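Local coordinates for protein ORF 37 (PDB 3FHD) that cleaves double- and single-stranded DNA as an endonuclease and exonuclease and processes branched viral DNA intermediates for packaging of the herpesvirus genome, at residues A[361-367]-A[457-463]. Coordinates in Å, arbitrary orientation, origin at the centre of the assembly. Residue numbers count along the deposited sequence, not the author numbering.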
ATOM      1  N   GLU A 361      -3.485  23.060   1.326  1.00 21.90           N
ATOM      2  CA  GLU A 361      -4.074  22.833  -0.005  1.00 22.73           C
ATOM      3  C   GLU A 361      -3.299  21.850  -0.896  1.00 22.15           C
ATOM      4  O   GLU A 361      -2.122  21.568  -0.658  1.00 22.28           O
ATOM      5  CB  GLU A 361      -4.279  24.169  -0.734  1.00 22.75           C
ATOM      6  CG  GLU A 361      -5.175  25.142   0.017  1.00 23.74           C
ATOM      7  CD  GLU A 361      -5.382  26.434  -0.750  1.00 24.55           C
ATOM      8  OE1 GLU A 361      -4.372  27.060  -1.124  1.00 26.88           O
ATOM      9  OE2 GLU A 361      -6.549  26.817  -0.979  1.00 27.88           O
ATOM     10  N   SER A 362      -3.984  21.327  -1.917  1.00 21.56           N
ATOM     11  CA  SER A 362      -3.376  20.453  -2.927  1.00 20.42           C
ATOM     12  C   SER A 362      -2.486  21.249  -3.889  1.00 20.01           C
ATOM     13  O   SER A 362      -2.778  22.398  -4.189  1.00 19.26           O
ATOM     14  CB  SER A 362      -4.460  19.753  -3.736  1.00 20.35           C
ATOM     15  OG  SER A 362      -5.092  18.732  -2.998  1.00 19.59           O
ATOM     16  N   ASP A 363      -1.398  20.642  -4.357  1.00 19.47           N
ATOM     17  CA  ASP A 363      -0.599  21.223  -5.429  1.00 19.30           C
ATOM     18  C   ASP A 363      -1.057  20.638  -6.754  1.00 19.10           C
ATOM     19  O   ASP A 363      -1.147  19.413  -6.886  1.00 18.05           O
ATOM     20  CB  ASP A 363       0.884  20.915  -5.235  1.00 19.99           C
ATOM     21  CG  ASP A 363       1.482  21.641  -4.034  1.00 21.80           C
ATOM     22  OD1 ASP A 363       1.314  22.862  -3.939  1.00 26.09           O
ATOM     23  OD2 ASP A 363       2.124  20.992  -3.185  1.00 25.67           O
ATOM     24  N   VAL A 364      -1.335  21.498  -7.737  1.00 18.72           N
ATOM     25  CA  VAL A 364      -1.684  21.003  -9.073  1.00 19.08           C
ATOM     26  C   VAL A 364      -0.542  21.284 -10.058  1.00 18.52           C
ATOM     27  O   VAL A 364      -0.082  22.394 -10.129  1.00 18.20           O
ATOM     28  CB  VAL A 364      -3.002  21.630  -9.581  1.00 19.72           C
ATOM     29  CG1 VAL A 364      -3.328  21.106 -10.980  1.00 18.27           C
ATOM     30  CG2 VAL A 364      -4.133  21.322  -8.599  1.00 20.63           C
ATOM     31  N   TYR A 365      -0.109  20.265 -10.809  1.00 17.53           N
ATOM     32  CA  TYR A 365       0.963  20.390 -11.801  1.00 17.40           C
ATOM     33  C   TYR A 365       0.395  20.135 -13.185  1.00 17.14           C
ATOM     34  O   TYR A 365      -0.026  19.028 -13.504  1.00 17.10           O
ATOM     35  CB  TYR A 365       2.091  19.385 -11.544  1.00 18.09           C
ATOM     36  CG  TYR A 365       2.684  19.498 -10.180  1.00 18.76           C
ATOM     37  CD1 TYR A 365       3.775  20.331  -9.961  1.00 20.07           C
ATOM     38  CD2 TYR A 365       2.125  18.818  -9.091  1.00 17.50           C
ATOM     39  CE1 TYR A 365       4.343  20.460  -8.708  1.00 20.32           C
ATOM     40  CE2 TYR A 365       2.678  18.952  -7.810  1.00 19.81           C
ATOM     41  CZ  TYR A 365       3.788  19.798  -7.640  1.00 19.10           C
ATOM     42  OH  TYR A 365       4.372  19.963  -6.402  1.00 20.97           O
ATOM     43  N   VAL A 366       0.360  21.170 -14.002  1.00 18.00           N
ATOM     44  CA  VAL A 366      -0.020  21.009 -15.403  1.00 18.11           C
ATOM     45  C   VAL A 366       1.254  20.639 -16.158  1.00 18.58           C
ATOM     46  O   VAL A 366       2.265  21.336 -16.051  1.00 18.97           O
ATOM     47  CB  VAL A 366      -0.647  22.299 -15.957  1.00 18.13           C
ATOM     48  CG1 VAL A 366      -0.929  22.163 -17.465  1.00 17.83           C
ATOM     49  CG2 VAL A 366      -1.927  22.656 -15.180  1.00 18.46           C
ATOM     50  N   LEU A 367       1.232  19.542 -16.911  1.00 18.35           N
ATOM     51  CA  LEU A 367       2.456  19.127 -17.585  1.00 18.59           C
ATOM     52  C   LEU A 367       2.527  19.685 -19.000  1.00 18.91           C
ATOM     53  O   LEU A 367       1.487  19.941 -19.609  1.00 18.92           O
ATOM     54  CB  LEU A 367       2.588  17.598 -17.584  1.00 18.70           C
ATOM     55  CG  LEU A 367       2.440  16.923 -16.203  1.00 18.14           C
ATOM     56  CD1 LEU A 367       2.201  15.421 -16.322  1.00 19.77           C
ATOM     57  CD2 LEU A 367       3.659  17.227 -15.322  1.00 18.67           C
ATOM     58  N   THR A 457      -0.912  14.174 -18.323  1.00  9.56           N
ATOM     59  CA  THR A 457      -1.295  15.552 -18.588  1.00 10.47           C
ATOM     60  C   THR A 457      -1.315  16.412 -17.325  1.00 10.42           C
ATOM     61  O   THR A 457      -1.034  17.610 -17.384  1.00 10.85           O
ATOM     62  CB  THR A 457      -2.710  15.640 -19.228  1.00 10.78           C
ATOM     63  OG1 THR A 457      -3.649  15.031 -18.333  1.00 11.96           O
ATOM     64  CG2 THR A 457      -2.758  14.934 -20.590  1.00  9.24           C
ATOM     65  N   LEU A 458      -1.662  15.801 -16.195  1.00 10.65           N
ATOM     66  CA  LEU A 458      -1.941  16.540 -14.976  1.00 11.17           C
ATOM     67  C   LEU A 458      -1.604  15.683 -13.774  1.00 11.22           C
ATOM     68  O   LEU A 458      -1.882  14.476 -13.768  1.00  9.62           O
ATOM     69  CB  LEU A 458      -3.421  16.894 -14.950  1.00 12.13           C
ATOM     70  CG  LEU A 458      -4.035  17.830 -13.906  1.00 14.33           C
ATOM     71  CD1 LEU A 458      -3.628  19.286 -14.172  1.00 16.87           C
ATOM     72  CD2 LEU A 458      -5.576  17.676 -13.976  1.00 12.90           C
ATOM     73  N   LEU A 459      -1.013  16.320 -12.764  1.00 11.20           N
ATOM     74  CA  LEU A 459      -0.677  15.684 -11.489  1.00 12.29           C
ATOM     75  C   LEU A 459      -1.234  16.526 -10.340  1.00 11.82           C
ATOM     76  O   LEU A 459      -1.016  17.736 -10.273  1.00 12.46           O
ATOM     77  CB  LEU A 459       0.844  15.495 -11.358  1.00 12.17           C
ATOM     78  CG  LEU A 459       1.383  14.780 -10.098  1.00 12.85           C
ATOM     79  CD1 LEU A 459       1.009  13.322 -10.070  1.00 14.07           C
ATOM     80  CD2 LEU A 459       2.898  14.946  -9.966  1.00 14.44           C
ATOM     81  N   ILE A 460      -1.987  15.898  -9.450  1.00 11.41           N
ATOM     82  CA  ILE A 460      -2.452  16.579  -8.247  1.00 11.26           C
ATOM     83  C   ILE A 460      -1.850  15.872  -7.019  1.00 12.45           C
ATOM     84  O   ILE A 460      -1.922  14.652  -6.932  1.00 12.31           O
ATOM     85  CB  ILE A 460      -3.978  16.565  -8.178  1.00 10.87           C
ATOM     86  CG1 ILE A 460      -4.563  17.247  -9.450  1.00 12.50           C
ATOM     87  CG2 ILE A 460      -4.458  17.235  -6.887  1.00 12.59           C
ATOM     88  CD1 ILE A 460      -6.050  17.509  -9.381  1.00 13.87           C
ATOM     89  N   VAL A 461      -1.261  16.645  -6.110  1.00 11.78           N
ATOM     90  CA  VAL A 461      -0.690  16.098  -4.886  1.00 12.41           C
ATOM     91  C   VAL A 461      -1.488  16.680  -3.729  1.00 12.67           C
ATOM     92  O   VAL A 461      -1.569  17.905  -3.567  1.00 13.13           O
ATOM     93  CB  VAL A 461       0.838  16.386  -4.755  1.00 13.16           C
ATOM     94  CG1 VAL A 461       1.390  15.858  -3.416  1.00 13.10           C
ATOM     95  CG2 VAL A 461       1.624  15.757  -5.924  1.00 12.46           C
ATOM     96  N   THR A 462      -2.097  15.785  -2.957  1.00 12.26           N
ATOM     97  CA  THR A 462      -2.982  16.124  -1.863  1.00 12.01           C
ATOM     98  C   THR A 462      -2.404  15.573  -0.543  1.00 11.61           C
ATOM     99  O   THR A 462      -2.201  14.359  -0.429  1.00 11.69           O
ATOM    100  CB  THR A 462      -4.400  15.522  -2.137  1.00 11.50           C
ATOM    101  OG1 THR A 462      -4.909  16.042  -3.382  1.00 12.70           O
ATOM    102  CG2 THR A 462      -5.375  15.868  -1.028  1.00 12.18           C
ATOM    103  N   PRO A 463      -2.131  16.458   0.448  1.00 11.90           N
ATOM    104  CA  PRO A 463      -1.686  16.032   1.789  1.00 12.17           C
ATOM    105  C   PRO A 463      -2.767  15.245   2.556  1.00 12.57           C
ATOM    106  O   PRO A 463      -3.979  15.435   2.317  1.00 12.49           O
ATOM    107  CB  PRO A 463      -1.366  17.363   2.506  1.00 11.73           C
ATOM    108  CG  PRO A 463      -2.084  18.386   1.777  1.00 12.05           C
ATOM    109  CD  PRO A 463      -2.190  17.929   0.341  1.00 12.38           C
TER
HETATM  110  O   HOH W   1      -0.856  19.134 -19.658  1.00 33.68           O
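Strand 362-367 pairs antiparallel with residues 457-463 of strand 455-464 in the central sheet of this PD-(D/E)XK nuclease. Asp363 N donates to Val461 O (2.9 Å) and Val461 N to Asp363 O (2.9 Å). Tyr365 and Leu459 form the same two-way pair. Leu367 N to Thr457 O (3.0 Å) ends the ladder, where a water bridges Leu367 O and Thr457 O.

On one face, with chi1 m, the Tyr365 ring runs along the strand in the direction of Ser362. Its CD2 meets Leu459 CD2 at 4.0 Å, and its CE2 meets Val461 CG2 at 3.9 Å. On the other face, Val364 and Val366 (both t) each present a methyl to Leu458 CD1. Leu458, with chi1 t and chi2 p, brings CD1 to 3.7 Å from Val364 CG1 and 3.9 Å from Val366 CG2. Ile460 packs beside Val364. Ser362 OG and Thr462 OG1 are 2.7 Å apart in a hydrogen bond, and Ser362 OG also bonds Leu387 O.

Asp363 forms salt bridges with Lys384 and Arg382 of strand 379-389, which flanks strand 362-367. Strand 423-432 lies beyond strand 455-464, with a classic beta bulge at Thr457 and Leu458 opposite Phe430. Helix 203-217 covers the Tyr365, Leu459 and Val461 face.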